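Local coordinates for protein secretion chaperonin CsaA (PDB 5ZDI) that acts as a secretion chaperone and, as a member of the tRNA-binding domain family, probably also binds tRNA, at the interface of chains A and B. Sequence-based numbering; all coordinates share one arbitrary frame. Chains: chain A/B, Protein secretion chaperonin CsaA.

The interface of chains A and B. Residues chain A 10, 66, 68-70; chain B 2-3, 7.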
ATOM      1  N   ILE A  10      10.228  -6.188  -3.701  1.00 20.76           N
ATOM      2  CA  ILE A  10       8.788  -6.340  -3.948  1.00 21.70           C
ATOM      3  C   ILE A  10       8.307  -5.320  -5.014  1.00 17.96           C
ATOM      4  O   ILE A  10       8.569  -4.137  -4.932  1.00 17.97           O
ATOM      5  CB  ILE A  10       7.909  -6.151  -2.669  1.00 22.05           C
ATOM      6  CG1 ILE A  10       8.542  -6.738  -1.395  1.00 23.73           C
ATOM      7  CG2 ILE A  10       6.522  -6.779  -2.917  1.00 20.49           C
ATOM      8  CD1 ILE A  10       8.792  -8.204  -1.428  1.00 26.50           C
ATOM      9  N   VAL A  66       0.900  -6.638  -5.181  1.00 16.65           N
ATOM     10  CA  VAL A  66       2.188  -7.214  -5.413  1.00 16.55           C
ATOM     11  C   VAL A  66       2.121  -8.011  -6.712  1.00 16.73           C
ATOM     12  O   VAL A  66       1.282  -8.931  -6.809  1.00 16.05           O
ATOM     13  CB  VAL A  66       2.621  -8.141  -4.291  1.00 16.73           C
ATOM     14  CG1 VAL A  66       3.999  -8.714  -4.752  1.00 19.03           C
ATOM     15  CG2 VAL A  66       2.747  -7.377  -2.996  1.00 17.44           C
ATOM     16  N   ASN A  68       4.931  -9.545  -8.520  1.00 18.72           N
ATOM     17  CA  ASN A  68       6.071 -10.463  -8.792  1.00 20.74           C
ATOM     18  C   ASN A  68       6.195 -11.631  -7.868  1.00 21.86           C
ATOM     19  O   ASN A  68       7.303 -12.192  -7.663  1.00 22.50           O
ATOM     20  CB  ASN A  68       7.363  -9.631  -8.854  1.00 20.58           C
ATOM     21  CG  ASN A  68       7.790  -9.025  -7.525  1.00 20.95           C
ATOM     22  OD1 ASN A  68       6.961  -8.675  -6.656  1.00 18.61           O
ATOM     23  ND2 ASN A  68       9.134  -8.861  -7.348  1.00 19.92           N
ATOM     24  N   PHE A  69       5.081 -12.048  -7.295  1.00 19.73           N
ATOM     25  CA  PHE A  69       5.030 -13.336  -6.615  1.00 19.94           C
ATOM     26  C   PHE A  69       4.876 -14.489  -7.655  1.00 21.96           C
ATOM     27  O   PHE A  69       4.278 -14.265  -8.740  1.00 19.82           O
ATOM     28  CB  PHE A  69       3.812 -13.447  -5.725  1.00 19.58           C
ATOM     29  CG  PHE A  69       3.837 -12.641  -4.436  1.00 19.40           C
ATOM     30  CD1 PHE A  69       4.970 -12.529  -3.642  1.00 21.22           C
ATOM     31  CD2 PHE A  69       2.663 -12.043  -3.967  1.00 20.70           C
ATOM     32  CE1 PHE A  69       4.947 -11.827  -2.459  1.00 21.10           C
ATOM     33  CE2 PHE A  69       2.631 -11.412  -2.738  1.00 20.87           C
ATOM     34  CZ  PHE A  69       3.744 -11.303  -2.004  1.00 20.34           C
ATOM     35  N   PRO A  70       5.298 -15.712  -7.274  1.00 21.45           N
ATOM     36  CA  PRO A  70       4.924 -16.893  -7.992  1.00 22.31           C
ATOM     37  C   PRO A  70       3.404 -17.092  -8.011  1.00 23.28           C
ATOM     38  O   PRO A  70       2.726 -16.744  -7.064  1.00 20.85           O
ATOM     39  CB  PRO A  70       5.596 -18.027  -7.207  1.00 22.90           C
ATOM     40  CG  PRO A  70       6.496 -17.398  -6.215  1.00 24.96           C
ATOM     41  CD  PRO A  70       6.009 -16.028  -6.014  1.00 22.53           C
TER
ATOM     42  N   ILE B   2      10.330 -13.213  -6.267  1.00 44.83           N
ATOM     43  CA  ILE B   2      10.354 -13.439  -4.806  1.00 38.59           C
ATOM     44  C   ILE B   2       9.519 -14.636  -4.302  1.00 34.91           C
ATOM     45  O   ILE B   2       9.123 -15.501  -5.109  1.00 28.88           O
ATOM     46  CB  ILE B   2       9.930 -12.157  -4.125  1.00 35.91           C
ATOM     47  CG1 ILE B   2       8.509 -11.743  -4.577  1.00 37.99           C
ATOM     48  CG2 ILE B   2      10.928 -11.051  -4.436  1.00 38.82           C
ATOM     49  CD1 ILE B   2       8.028 -10.506  -3.889  1.00 35.38           C
ATOM     50  N   THR B   3       9.396 -14.799  -2.987  1.00 28.85           N
ATOM     51  CA  THR B   3       8.346 -15.649  -2.433  1.00 31.74           C
ATOM     52  C   THR B   3       7.485 -14.815  -1.575  1.00 27.73           C
ATOM     53  O   THR B   3       7.908 -13.767  -1.163  1.00 25.21           O
ATOM     54  CB  THR B   3       8.928 -16.696  -1.481  1.00 36.79           C
ATOM     55  OG1 THR B   3       9.755 -15.987  -0.529  1.00 37.61           O
ATOM     56  CG2 THR B   3       9.646 -17.820  -2.347  1.00 42.32           C
ATOM     57  N   PHE B   7       7.566 -10.874   1.283  1.00 22.46           N
ATOM     58  CA  PHE B   7       6.572  -9.830   1.605  1.00 19.31           C
ATOM     59  C   PHE B   7       6.142  -9.881   3.054  1.00 21.80           C
ATOM     60  O   PHE B   7       6.043  -8.864   3.703  1.00 20.50           O
ATOM     61  CB  PHE B   7       5.387  -9.899   0.653  1.00 19.66           C
ATOM     62  CG  PHE B   7       4.404  -8.782   0.863  1.00 20.06           C
ATOM     63  CD1 PHE B   7       4.764  -7.506   0.517  1.00 22.52           C
ATOM     64  CD2 PHE B   7       3.168  -9.033   1.426  1.00 21.63           C
ATOM     65  CE1 PHE B   7       3.880  -6.487   0.718  1.00 25.17           C
ATOM     66  CE2 PHE B   7       2.260  -7.990   1.630  1.00 20.19           C
ATOM     67  CZ  PHE B   7       2.638  -6.733   1.274  1.00 20.95           C
TER
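B:Ile2 turns CG1 in between its own backbone N and carbonyl carbon (chi1 59°) and then runs straight out to CD1 (chi2 178°), so that a slender, extended branch reaches in among A:Ile10, A:Asn68 and A:Phe69. B:Phe7 instead carries its ring anti to the backbone N (chi1 -175°), which sends it toward A:Val66 and A:Ile10. CD1 of B:Ile2 meets CD1 of A:Ile10 at 3.5 Å, a tight methyl-to-methyl contact between side chains crossing at about a right angle. A:Ile10 suits its place by having two apolar branches, its CG2 touching the B:Phe7 ring. The broad, flat A:Phe69 meets both chain B residues along one side of its rim: CD1 of B:Ile2 comes obliquely past CE1 (3.6 Å), and CB of B:Phe7 lies in the ring plane at CZ (3.4 Å). Within chain A, CG1 of A:Val66 covers the centre of one face of that ring and helps to hold it; the other valine methyl, CG2, sits toward the rim of the B:Phe7 ring, 4.0 Å above its plane, so a beta-branched residue serves both aromatics. The short amide of A:Asn68 lies across the isoleucine branch, OD1 being 3.5 Å from CD1 of B:Ile2, and an alanine here would probably leave a gap beside that methyl and let the branch shift. N of B:Ile2 makes a weak, long but nearly straight hydrogen bond to O of A:Asn68 (3.5 Å). Beyond it, the compact ring of A:Pro70 rests its CD 3.3 Å from O of B:Ile2. The N-terminal segment of chain B, with helix 4-8, thereby packs on the end of strand 62-66, the loop after it and A:Ile10, just past chain A's helix 4-8; a twin repeats this patch across the two-fold axis of the homodimeric, probably biological, interface.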